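Long-range contacts in thymidylate synthase ThyX (Streptomyces cacaoi subsp. asoensis, PDB 4P5A), which probably catalyses, as a UMP/dUMP methylase, the FAD-dependent reductive methylation of dUMP with methylenetetrahydrofolate as the carbon donor: residues Ala21-Val26 / Met224-Glu229; Leu52-Met57 / Thr232-Val237; Ala104-Pro109 / Val171-Val176; Thr194-Ala199 / Glu208-Ala213. One frame throughout, in Å; residues are numbered along the deposited sequence. Where two conformers were deposited one is given.

Interaction 1: Ala21-Val26 / Met224-Glu229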
loop_
_atom_site.group_PDB
_atom_site.type_symbol
_atom_site.label_atom_id
_atom_site.label_comp_id
_atom_site.label_asym_id
_atom_site.label_seq_id
_atom_site.Cartn_x
_atom_site.Cartn_y
_atom_site.Cartn_z
ATOM N N ALA B 21 0.469 21.341 -1.787
ATOM C CA ALA B 21 0.898 20.964 -0.426
ATOM C C ALA B 21 1.197 22.172 0.376
ATOM O O ALA B 21 1.886 23.140 -0.122
ATOM C CB ALA B 21 2.158 20.151 -0.485
ATOM N N SER B 22 0.656 22.183 1.588
ATOM C CA SER B 22 0.916 23.339 2.483
ATOM C C SER B 22 0.696 22.871 3.909
ATOM O O SER B 22 0.044 21.851 4.152
ATOM C CB SER B 22 -0.114 24.444 2.157
ATOM O OG SER B 22 -1.442 24.010 2.518
ATOM N N ASP B 23 1.212 23.655 4.887
ATOM C CA ASP B 23 0.929 23.284 6.229
ATOM C C ASP B 23 -0.514 23.387 6.597
ATOM O O ASP B 23 -1.029 22.605 7.365
ATOM C CB ASP B 23 1.745 24.233 7.164
ATOM C CG ASP B 23 3.326 24.048 7.020
ATOM O OD1 ASP B 23 4.064 25.069 6.885
ATOM O OD2 ASP B 23 3.839 22.871 7.020
ATOM N N LEU B 24 -1.202 24.371 6.010
ATOM C CA LEU B 24 -2.628 24.493 6.256
ATOM C C LEU B 24 -3.404 23.238 5.859
ATOM O O LEU B 24 -4.372 22.892 6.532
ATOM C CB LEU B 24 -3.140 25.684 5.470
ATOM C CG LEU B 24 -4.666 25.705 5.486
ATOM C CD1 LEU B 24 -5.282 26.230 6.832
ATOM C CD2 LEU B 24 -5.223 26.428 4.211
ATOM N N ALA B 25 -2.956 22.556 4.817
ATOM C CA ALA B 25 -3.681 21.324 4.393
ATOM C C ALA B 25 -3.633 20.253 5.492
ATOM O O ALA B 25 -4.554 19.420 5.620
ATOM C CB ALA B 25 -3.020 20.780 3.025
ATOM N N VAL B 26 -2.546 20.240 6.264
ATOM C CA VAL B 26 -2.456 19.268 7.375
ATOM C C VAL B 26 -3.394 19.597 8.492
ATOM O O VAL B 26 -4.012 18.721 9.046
ATOM C CB VAL B 26 -1.041 19.301 7.954
ATOM C CG1 VAL B 26 -0.828 18.200 9.130
ATOM C CG2 VAL B 26 -0.057 19.069 6.865
ATOM N N MET B 224 6.156 23.555 2.788
ATOM C CA MET B 224 5.587 23.211 4.081
ATOM C C MET B 224 6.611 23.476 5.154
ATOM O O MET B 224 7.111 22.567 5.806
ATOM C CB MET B 224 5.243 21.698 4.076
ATOM C CG MET B 224 4.070 21.402 2.985
ATOM S SD MET B 224 3.536 19.630 3.047
ATOM C CE MET B 224 2.694 19.407 4.632
ATOM N N PRO B 225 6.911 24.737 5.359
ATOM C CA PRO B 225 8.006 25.059 6.295
ATOM C C PRO B 225 7.753 24.681 7.734
ATOM O O PRO B 225 8.763 24.253 8.395
ATOM C CB PRO B 225 8.168 26.599 6.148
ATOM C CG PRO B 225 6.783 27.092 5.675
ATOM C CD PRO B 225 6.263 25.930 4.778
ATOM N N VAL B 226 6.527 24.737 8.230
ATOM C CA VAL B 226 6.353 24.412 9.655
ATOM C C VAL B 226 6.518 22.880 9.821
ATOM O O VAL B 226 7.078 22.419 10.828
ATOM C CB VAL B 226 4.911 24.841 10.079
ATOM C CG1 VAL B 226 4.558 24.391 11.535
ATOM C CG2 VAL B 226 4.748 26.394 9.887
ATOM N N THR B 227 5.914 22.131 8.898
ATOM C CA THR B 227 6.106 20.662 8.914
ATOM C C THR B 227 7.595 20.295 8.844
ATOM O O THR B 227 8.076 19.353 9.563
ATOM C CB THR B 227 5.279 19.995 7.750
ATOM O OG1 THR B 227 3.927 20.291 7.990
ATOM C CG2 THR B 227 5.412 18.400 7.904
ATOM N N HIS B 228 8.307 20.886 7.882
ATOM C CA HIS B 228 9.695 20.610 7.719
ATOM C C HIS B 228 10.480 20.922 9.019
ATOM O O HIS B 228 11.327 20.098 9.483
ATOM C CB HIS B 228 10.215 21.376 6.534
ATOM C CG HIS B 228 11.678 21.220 6.370
ATOM N ND1 HIS B 228 12.537 22.094 6.968
ATOM C CD2 HIS B 228 12.449 20.188 5.904
ATOM C CE1 HIS B 228 13.794 21.739 6.679
ATOM N NE2 HIS B 228 13.770 20.569 6.054
ATOM N N GLU B 229 10.166 22.074 9.671
ATOM C CA GLU B 229 10.836 22.352 10.952
ATOM C C GLU B 229 10.525 21.338 12.000
ATOM O O GLU B 229 11.469 20.878 12.738
ATOM C CB GLU B 229 10.480 23.738 11.530
ATOM C CG GLU B 229 11.045 24.796 10.657
ATOM C CD GLU B 229 12.556 24.929 10.685
ATOM O OE1 GLU B 229 13.049 25.469 11.734
ATOM O OE2 GLU B 229 13.231 24.567 9.648
#
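A carboxylate bound to backbone N-H groups in the first turn of a helix is the core of this contact: Asp23, next to the N-cap Ser22, reaches across to the start of helix 225-233. Met224 occupies the N-cap position there, but Asp23 supplies the acceptors. Its OD1 takes Val226 N at 2.8 Å, and its OD2 takes both Thr227 N at 2.9 Å and the Thr227 hydroxyl. The two N-H groups arrive from above the carboxylate plane, whereas the hydroxyl uses the anti lone pair of OD2, so three bonds fix the group's rotation. Its negative charge would probably be stabilised by the helix end.

This part is buried, with Ile53 of helix 48-58 packed against Asp23, Val226 and Thr227. Met224 packs alongside Ser22, with CG against Ser22 CA, its chain bent at chi3 (68°) so that its side chain crosses that of Val26 at about a right angle. The outer side is looser. Pro225 is exposed and touches the carboxylate through CD, 3.2 Å from Asp23 OD1, while Ser22 turns its side chain away and caps its own helix by accepting Ala25 N on OG. Inward, Met224 SD lies 3.8 Å from Ala21 CB, and Met224 CE touches Val26 CG2 at 3.6 Å.

Interaction 2: Leu52-Met57 / Thr232-Val237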
loop_
_atom_site.group_PDB
_atom_site.type_symbol
_atom_site.label_atom_id
_atom_site.label_comp_id
_atom_site.label_asym_id
_atom_site.label_seq_id
_atom_site.Cartn_x
_atom_site.Cartn_y
_atom_site.Cartn_z
ATOM N N LEU B 52 -0.144 22.577 16.546
ATOM C CA LEU B 52 -0.834 21.377 16.164
ATOM C C LEU B 52 0.139 20.408 15.418
ATOM O O LEU B 52 0.159 19.183 15.672
ATOM C CB LEU B 52 -1.959 21.772 15.259
ATOM C CG LEU B 52 -3.008 20.641 14.951
ATOM C CD1 LEU B 52 -3.654 20.807 13.627
ATOM C CD2 LEU B 52 -3.121 19.357 15.742
ATOM N N ILE B 53 0.952 20.974 14.560
ATOM C CA ILE B 53 1.838 20.134 13.733
ATOM C C ILE B 53 2.848 19.483 14.641
ATOM O O ILE B 53 3.173 18.339 14.422
ATOM C CB ILE B 53 2.459 20.950 12.616
ATOM C CG1 ILE B 53 1.320 21.105 11.522
ATOM C CG2 ILE B 53 3.750 20.338 12.002
ATOM C CD1 ILE B 53 1.625 22.058 10.368
ATOM N N ARG B 54 3.365 20.213 15.620
ATOM C CA ARG B 54 4.344 19.584 16.574
ATOM C C ARG B 54 3.705 18.488 17.375
ATOM O O ARG B 54 4.326 17.426 17.516
ATOM C CB ARG B 54 5.013 20.638 17.432
ATOM C CG ARG B 54 5.954 21.583 16.623
ATOM C CD ARG B 54 6.476 22.737 17.559
ATOM N NE ARG B 54 7.087 22.289 18.849
ATOM C CZ ARG B 54 8.358 21.876 19.013
ATOM N NH1 ARG B 54 8.817 21.580 20.270
ATOM N NH2 ARG B 54 9.200 21.801 17.962
ATOM N N TYR B 55 2.469 18.660 17.782
ATOM C CA TYR B 55 1.723 17.661 18.488
ATOM C C TYR B 55 1.531 16.427 17.598
ATOM O O TYR B 55 1.799 15.272 18.011
ATOM C CB TYR B 55 0.359 18.195 18.936
ATOM C CG TYR B 55 -0.564 17.077 19.395
ATOM C CD1 TYR B 55 -0.409 16.454 20.658
ATOM C CD2 TYR B 55 -1.573 16.625 18.559
ATOM C CE1 TYR B 55 -1.293 15.367 21.040
ATOM C CE2 TYR B 55 -2.435 15.571 18.909
ATOM C CZ TYR B 55 -2.294 14.938 20.139
ATOM O OH TYR B 55 -3.179 13.889 20.418
ATOM N N LEU B 56 1.123 16.645 16.345
ATOM C CA LEU B 56 0.953 15.430 15.523
ATOM C C LEU B 56 2.259 14.740 15.297
ATOM O O LEU B 56 2.267 13.494 15.189
ATOM C CB LEU B 56 0.403 15.792 14.098
ATOM C CG LEU B 56 -0.953 16.514 14.150
ATOM C CD1 LEU B 56 -1.254 17.217 12.840
ATOM C CD2 LEU B 56 -2.113 15.585 14.552
ATOM N N MET B 57 3.361 15.483 15.148
ATOM C CA MET B 57 4.670 14.894 14.777
ATOM C C MET B 57 5.097 14.079 15.929
ATOM O O MET B 57 5.597 12.952 15.735
ATOM C CB MET B 57 5.696 16.022 14.488
ATOM C CG MET B 57 7.098 15.735 13.836
ATOM S SD MET B 57 6.954 14.913 12.254
ATOM C CE MET B 57 6.324 16.335 11.228
ATOM N N THR B 232 12.348 17.890 11.531
ATOM C CA THR B 232 13.745 17.864 12.014
ATOM C C THR B 232 13.833 17.988 13.521
ATOM O O THR B 232 14.628 17.251 14.147
ATOM C CB THR B 232 14.582 18.911 11.270
ATOM O OG1 THR B 232 14.836 18.388 9.957
ATOM C CG2 THR B 232 16.006 19.069 11.877
ATOM N N ALA B 233 12.946 18.740 14.103
ATOM C CA ALA B 233 12.935 18.934 15.599
ATOM C C ALA B 233 12.706 17.632 16.314
ATOM O O ALA B 233 13.242 17.432 17.460
ATOM C CB ALA B 233 11.857 19.877 15.995
ATOM N N PHE B 234 11.890 16.755 15.716
ATOM C CA PHE B 234 11.611 15.486 16.377
ATOM C C PHE B 234 12.453 14.273 15.981
ATOM O O PHE B 234 12.053 13.125 16.270
ATOM C CB PHE B 234 10.137 15.215 16.349
ATOM C CG PHE B 234 9.374 16.187 17.291
ATOM C CD1 PHE B 234 9.499 16.043 18.723
ATOM C CD2 PHE B 234 8.710 17.292 16.765
ATOM C CE1 PHE B 234 8.863 16.939 19.610
ATOM C CE2 PHE B 234 8.008 18.162 17.600
ATOM C CZ PHE B 234 8.106 18.035 19.035
ATOM N N GLY B 235 13.590 14.533 15.329
ATOM C CA GLY B 235 14.562 13.464 15.076
ATOM C C GLY B 235 14.480 12.875 13.682
ATOM O O GLY B 235 15.094 11.862 13.448
ATOM N N ARG B 236 13.680 13.498 12.795
ATOM C CA ARG B 236 13.657 13.092 11.326
ATOM C C ARG B 236 13.059 11.721 11.165
ATOM O O ARG B 236 13.555 10.914 10.318
ATOM C CB ARG B 236 15.018 13.198 10.630
ATOM C CG ARG B 236 15.564 14.672 10.646
ATOM C CD ARG B 236 16.936 14.808 9.926
ATOM N NE ARG B 236 16.917 14.420 8.509
ATOM C CZ ARG B 236 16.459 15.208 7.530
ATOM N NH1 ARG B 236 15.932 16.457 7.772
ATOM N NH2 ARG B 236 16.529 14.756 6.318
ATOM N N VAL B 237 11.999 11.489 11.935
ATOM C CA VAL B 237 11.215 10.234 11.916
ATOM C C VAL B 237 9.845 10.593 11.339
ATOM O O VAL B 237 9.252 11.587 11.786
ATOM C CB VAL B 237 11.038 9.667 13.347
ATOM C CG1 VAL B 237 10.231 8.407 13.231
ATOM C CG2 VAL B 237 12.410 9.374 13.940
HETATM O O HOH W 1 7.539 11.457 14.477
#
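Phe234, the first residue past the end of helix 225-233, lays its ring into the angle between Arg54 and Met57 on helix 48-58. Its CG stands anti to the carbonyl carbon (chi1 -70°), which swings the CD2-CE2 side of the ring toward the helix. Arg54 starts from the same kind of rotamer, runs straight through chi2, then bends at chi3 (52°), bringing one guanidinium face to the tip of the Phe234 ring. The two side chains cross at about a right angle and their flat groups are tilted 40° apart, so this is no parallel stack: Phe234 CZ lies over one face of the guanidinium, offset toward its rim and 3.8 Å from Arg54 CZ. At the edge of the same group, Arg54 NH2 comes within 3.8 Å of Ala233 CB. Met57 puts CG anti to its backbone N and bends at both later torsions. Its CG meets Phe234 CD2 at 3.7 Å, while the sulfur turns off toward Val237 O. An alanine in place of Phe234 would probably cost the contact most of its buried area, leaving Arg54 and Met57 without the ring they pack on.

A water links the backbones, donating to Met57 O at 2.8 Å and to Val237 O at 3.2 Å. Within 232-237, Arg236 NH1 gives an in-plane bond to Thr232 OG1 at 3.1 Å and pairs with Glu217. Gly235, at positive phi, is the C-prime residue of the Schellman motif that ends helix 225-233, with Arg236 N bonded to Phe231 O and Gly235 N to Thr232 O.

Interaction 3: Ala104-Pro109 / Val171-Val176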
loop_
_atom_site.group_PDB
_atom_site.type_symbol
_atom_site.label_atom_id
_atom_site.label_comp_id
_atom_site.label_asym_id
_atom_site.label_seq_id
_atom_site.Cartn_x
_atom_site.Cartn_y
_atom_site.Cartn_z
ATOM N N ALA B 104 23.098 8.844 -24.721
ATOM C CA ALA B 104 24.415 8.393 -24.331
ATOM C C ALA B 104 24.919 9.186 -23.137
ATOM O O ALA B 104 26.001 9.707 -23.164
ATOM C CB ALA B 104 25.416 8.511 -25.527
ATOM N N ALA B 105 24.135 9.243 -22.056
ATOM C CA ALA B 105 24.577 9.994 -20.871
ATOM C C ALA B 105 24.739 9.026 -19.771
ATOM O O ALA B 105 23.806 8.187 -19.516
ATOM C CB ALA B 105 23.618 11.070 -20.504
ATOM N N PHE B 106 25.879 9.098 -19.083
ATOM C CA PHE B 106 26.284 8.049 -18.100
ATOM C C PHE B 106 26.832 8.769 -16.897
ATOM O O PHE B 106 27.540 9.805 -17.021
ATOM C CB PHE B 106 27.369 7.057 -18.659
ATOM C CG PHE B 106 26.938 6.367 -19.857
ATOM C CD1 PHE B 106 27.248 6.868 -21.095
ATOM C CD2 PHE B 106 26.068 5.259 -19.750
ATOM C CE1 PHE B 106 26.776 6.297 -22.246
ATOM C CE2 PHE B 106 25.557 4.630 -20.945
ATOM C CZ PHE B 106 25.947 5.139 -22.181
ATOM N N TYR B 107 26.531 8.258 -15.693
ATOM C CA TYR B 107 26.980 8.905 -14.492
ATOM C C TYR B 107 28.415 8.463 -14.056
ATOM O O TYR B 107 28.751 7.266 -14.039
ATOM C CB TYR B 107 25.996 8.552 -13.296
ATOM C CG TYR B 107 26.440 9.067 -11.941
ATOM C CD1 TYR B 107 27.111 8.213 -11.027
ATOM C CD2 TYR B 107 26.227 10.414 -11.567
ATOM C CE1 TYR B 107 27.552 8.681 -9.806
ATOM C CE2 TYR B 107 26.663 10.899 -10.320
ATOM C CZ TYR B 107 27.322 10.053 -9.469
ATOM O OH TYR B 107 27.756 10.484 -8.220
ATOM N N VAL B 108 29.199 9.455 -13.622
ATOM C CA VAL B 108 30.469 9.140 -12.922
ATOM C C VAL B 108 30.514 10.082 -11.744
ATOM O O VAL B 108 30.080 11.221 -11.849
ATOM C CB VAL B 108 31.762 9.371 -13.909
ATOM C CG1 VAL B 108 31.769 8.387 -15.051
ATOM C CG2 VAL B 108 31.780 10.787 -14.390
ATOM N N PRO B 109 31.070 9.645 -10.628
ATOM C CA PRO B 109 31.089 10.516 -9.447
ATOM C C PRO B 109 31.966 11.745 -9.670
ATOM O O PRO B 109 32.954 11.640 -10.400
ATOM C CB PRO B 109 31.629 9.621 -8.347
ATOM C CG PRO B 109 32.166 8.303 -9.036
ATOM C CD PRO B 109 31.668 8.305 -10.452
ATOM N N VAL B 171 24.461 0.178 -15.371
ATOM C CA VAL B 171 23.504 0.721 -14.391
ATOM C C VAL B 171 23.744 2.191 -14.101
ATOM O O VAL B 171 22.930 2.861 -13.389
ATOM C CB VAL B 171 23.501 -0.096 -13.093
ATOM C CG1 VAL B 171 23.004 -1.579 -13.303
ATOM C CG2 VAL B 171 24.875 -0.047 -12.438
ATOM N N SER B 172 24.823 2.764 -14.657
ATOM C CA SER B 172 25.086 4.174 -14.567
ATOM C C SER B 172 24.392 5.025 -15.614
ATOM O O SER B 172 24.505 6.249 -15.606
ATOM C CB SER B 172 26.609 4.389 -14.697
ATOM O OG SER B 172 26.958 3.932 -16.036
ATOM N N THR B 173 23.714 4.367 -16.563
ATOM C CA THR B 173 22.997 5.054 -17.617
ATOM C C THR B 173 21.910 5.982 -16.977
ATOM O O THR B 173 21.221 5.532 -16.091
ATOM C CB THR B 173 22.225 3.999 -18.486
ATOM O OG1 THR B 173 23.212 3.117 -19.066
ATOM C CG2 THR B 173 21.530 4.723 -19.655
ATOM N N TYR B 174 21.795 7.219 -17.428
ATOM C CA TYR B 174 20.780 8.135 -16.851
ATOM C C TYR B 174 19.379 7.725 -17.315
ATOM O O TYR B 174 19.194 7.297 -18.506
ATOM C CB TYR B 174 21.048 9.560 -17.309
ATOM C CG TYR B 174 21.984 10.273 -16.377
ATOM C CD1 TYR B 174 21.527 10.940 -15.260
ATOM C CD2 TYR B 174 23.380 10.255 -16.625
ATOM C CE1 TYR B 174 22.440 11.615 -14.397
ATOM C CE2 TYR B 174 24.268 10.947 -15.827
ATOM C CZ TYR B 174 23.781 11.647 -14.725
ATOM O OH TYR B 174 24.604 12.366 -13.907
ATOM N N SER B 175 18.425 7.846 -16.372
ATOM C CA SER B 175 17.046 7.715 -16.689
ATOM C C SER B 175 16.310 8.952 -16.121
ATOM O O SER B 175 16.920 9.796 -15.470
ATOM C CB SER B 175 16.563 6.366 -16.077
ATOM O OG SER B 175 15.271 6.039 -16.669
ATOM N N VAL B 176 15.032 9.097 -16.472
ATOM C CA VAL B 176 14.284 10.249 -16.099
ATOM C C VAL B 176 12.906 9.749 -15.726
ATOM O O VAL B 176 12.406 8.835 -16.405
ATOM C CB VAL B 176 14.227 11.307 -17.216
ATOM C CG1 VAL B 176 13.567 10.839 -18.464
ATOM C CG2 VAL B 176 13.589 12.559 -16.731
#
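Ser172 O is gripped twice: by Tyr107 N in a 2.9 Å hydrogen bond and, more loosely, by a CA-H...O contact from Phe106 CA. With the second bond, from Tyr174 N to Ala105 O at 3.1 Å and nearly straight (173°), it frames a single beta bridge between Phe106 and Thr173. The bridge joins strand 105-107, which pairs with strand 7-9, to the residue that leads into strand 174-181 in the four-stranded antiparallel sheet. The strand segments cross at 106°, so the pairing goes no further.

Side chains fill both sides of the crossing. The Tyr174 ring sets its CD2-CE2 edge against the backbone of Ala105-Tyr107, with CE2 3.5 Å from Phe106 C, and its hydroxyl bonds to Asp11 O. A serine in place of Tyr174 would probably lose the ring-edge packing on this backbone and on Tyr107, and the bond to Asp11 O. Opposite, Phe106 and Thr173 lie side by side; Thr173 OG1, held by Pro170 O, meets the Phe106 ring at its edge. Leu167 of a neighbouring subunit packs on Tyr107, whose hydroxyl bonds to Glu208. Tyr107 has CG anti to its backbone N (chi1 174°), which brings CD2, at the ring edge, 3.5 Å from Tyr174 OH.

Interaction 4: Thr194-Ala199 / Glu208-Ala213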
loop_
_atom_site.group_PDB
_atom_site.type_symbol
_atom_site.label_atom_id
_atom_site.label_comp_id
_atom_site.label_asym_id
_atom_site.label_seq_id
_atom_site.Cartn_x
_atom_site.Cartn_y
_atom_site.Cartn_z
ATOM N N THR B 194 18.518 10.011 3.795
ATOM C CA THR B 194 19.534 11.025 4.138
ATOM C C THR B 194 20.337 10.479 5.333
ATOM O O THR B 194 19.789 9.810 6.254
ATOM C CB THR B 194 18.964 12.371 4.489
ATOM O OG1 THR B 194 18.049 12.239 5.588
ATOM C CG2 THR B 194 18.300 12.988 3.313
ATOM N N HIS B 195 21.646 10.801 5.326
ATOM C CA HIS B 195 22.529 10.373 6.457
ATOM C C HIS B 195 22.730 11.596 7.367
ATOM O O HIS B 195 23.502 12.479 7.036
ATOM C CB HIS B 195 23.883 9.955 5.883
ATOM C CG HIS B 195 24.876 9.596 6.947
ATOM N ND1 HIS B 195 25.901 10.447 7.331
ATOM C CD2 HIS B 195 24.981 8.498 7.739
ATOM C CE1 HIS B 195 26.592 9.889 8.321
ATOM N NE2 HIS B 195 26.066 8.699 8.577
ATOM N N ARG B 196 22.063 11.606 8.506
ATOM C CA ARG B 196 22.100 12.723 9.412
ATOM C C ARG B 196 22.484 12.240 10.803
ATOM O O ARG B 196 21.641 11.675 11.520
ATOM C CB ARG B 196 20.750 13.414 9.445
ATOM C CG ARG B 196 20.432 14.030 8.098
ATOM C CD ARG B 196 21.398 15.197 7.764
ATOM N NE ARG B 196 20.920 15.763 6.512
ATOM C CZ ARG B 196 21.288 15.391 5.299
ATOM N NH1 ARG B 196 22.257 14.487 5.052
ATOM N NH2 ARG B 196 20.715 15.996 4.323
ATOM N N PRO B 197 23.761 12.469 11.185
ATOM C CA PRO B 197 24.296 11.802 12.411
ATOM C C PRO B 197 23.605 12.178 13.724
ATOM O O PRO B 197 23.710 11.405 14.686
ATOM C CB PRO B 197 25.788 12.225 12.436
ATOM C CG PRO B 197 26.129 12.314 10.904
ATOM C CD PRO B 197 24.844 13.054 10.345
ATOM N N ASP B 198 22.952 13.345 13.719
ATOM C CA ASP B 198 22.011 13.896 14.709
ATOM C C ASP B 198 20.565 13.235 14.784
ATOM O O ASP B 198 19.829 13.440 15.768
ATOM C CB ASP B 198 21.789 15.399 14.338
ATOM C CG ASP B 198 21.338 15.637 12.779
ATOM O OD1 ASP B 198 20.124 16.086 12.500
ATOM O OD2 ASP B 198 22.210 15.416 11.837
ATOM N N ALA B 199 20.155 12.470 13.737
ATOM C CA ALA B 199 18.763 11.976 13.629
ATOM C C ALA B 199 18.476 10.915 14.666
ATOM O O ALA B 199 19.447 10.265 15.213
ATOM C CB ALA B 199 18.497 11.414 12.186
ATOM N N GLU B 208 24.336 8.998 -3.892
ATOM C CA GLU B 208 23.568 9.514 -5.015
ATOM C C GLU B 208 22.074 9.628 -4.705
ATOM O O GLU B 208 21.409 10.656 -5.039
ATOM C CB GLU B 208 23.807 8.664 -6.284
ATOM C CG GLU B 208 25.260 8.909 -6.975
ATOM C CD GLU B 208 26.416 8.237 -6.212
ATOM O OE1 GLU B 208 27.579 8.714 -6.338
ATOM O OE2 GLU B 208 26.194 7.339 -5.379
ATOM N N ILE B 209 21.490 8.612 -4.059
ATOM C CA ILE B 209 20.102 8.811 -3.634
ATOM C C ILE B 209 19.936 9.870 -2.583
ATOM O O ILE B 209 18.922 10.603 -2.574
ATOM C CB ILE B 209 19.391 7.426 -3.238
ATOM C CG1 ILE B 209 17.870 7.636 -2.998
ATOM C CG2 ILE B 209 20.026 6.909 -1.935
ATOM C CD1 ILE B 209 17.157 7.993 -4.341
ATOM N N GLU B 210 21.000 10.063 -1.807
ATOM C CA GLU B 210 20.965 11.142 -0.815
ATOM C C GLU B 210 20.916 12.484 -1.547
ATOM O O GLU B 210 20.274 13.407 -1.061
ATOM C CB GLU B 210 22.159 11.074 0.117
ATOM C CG GLU B 210 22.048 12.155 1.242
ATOM C CD GLU B 210 23.227 12.058 2.211
ATOM O OE1 GLU B 210 22.922 12.249 3.367
ATOM O OE2 GLU B 210 24.435 11.881 1.807
ATOM N N MET B 211 21.645 12.641 -2.658
ATOM C CA MET B 211 21.521 13.883 -3.448
ATOM C C MET B 211 20.124 14.159 -3.963
ATOM O O MET B 211 19.675 15.309 -3.991
ATOM C CB MET B 211 22.519 13.849 -4.609
ATOM C CG MET B 211 23.999 13.758 -4.093
ATOM S SD MET B 211 25.078 13.320 -5.497
ATOM C CE MET B 211 24.855 14.732 -6.586
ATOM N N VAL B 212 19.437 13.101 -4.387
ATOM C CA VAL B 212 18.012 13.235 -4.772
ATOM C C VAL B 212 17.254 13.724 -3.589
ATOM O O VAL B 212 16.419 14.702 -3.701
ATOM C CB VAL B 212 17.444 11.865 -5.264
ATOM C CG1 VAL B 212 15.886 11.953 -5.479
ATOM C CG2 VAL B 212 18.175 11.391 -6.587
ATOM N N ALA B 213 17.392 12.989 -2.456
ATOM C CA ALA B 213 16.609 13.310 -1.253
ATOM C C ALA B 213 16.857 14.773 -0.804
ATOM O O ALA B 213 15.908 15.423 -0.379
ATOM C CB ALA B 213 17.008 12.382 -0.101
#
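Glu210 stands out from helix 207-223 like a straight arm: CG is anti to the backbone N (chi1 -175°) and the chain stays extended beyond it, which carries OE1 to the loop that follows helix 183-193. There OE1 has two donors. His195 N comes in at 2.8 Å and almost in line (171°), though from above the carboxylate plane. Arg196 NH1 lies 2.9 Å from the same OE1 in a salt bridge whose hydrogen bond is weak, because the N-H is poorly aimed. The side chains cross obliquely, their planes 37° apart; OE1 serves both donors, while OE2 pairs with Arg207.

Arg196 reaches this place by bending at chi2, which curls its chain back over the loop. One face of the guanidinium then rests on Thr194, with CB 3.8 Å above the plane and over its centre. At the edge, NH1 also donates to His195 O at 3.1 Å; NH2 pairs with Glu214. NH1 therefore ties Glu210 to the loop backbone, and the position of the buried carboxylate is set by both charge and main chain. The two branches of Thr194 part: CG2 touches Ala213 CB at 3.7 Å, while OG1, in the crowded position between backbone N and carbonyl carbon, bonds to Leu190 O. The His195 side chain leads off toward His204, whose ring it meets.

A type I turn from Arg196 to Ala199 then carries the chain onward. The contact thus straps the loop to helix 207-223 just after Arg193, the predicted active-site residue, with Phe189 and Leu190 of helix 183-193 packed against Ala213.

Interactions 1 and 2 share helix 225-233, held at its start by a buried carboxylate and just past its end by a largely apolar, more exposed packing with one bridging water. They touch, among other places, where Ile53 packs on Asp23 and Thr227 and where Val26 meets Leu56. Interaction 3 lies on the opposite side of the chain's centre from both, about 34 Å from interaction 1 between centres, and is a buried backbone bridge between sheets. Interaction 4, also buried, holds a loop to helix 207-223 through a charged glutamate. It touches interactions 2 and 3 but not interaction 1: Arg236 NH2 probably bonds to Thr194 OG1, and Tyr107 OH to Glu208 OE1.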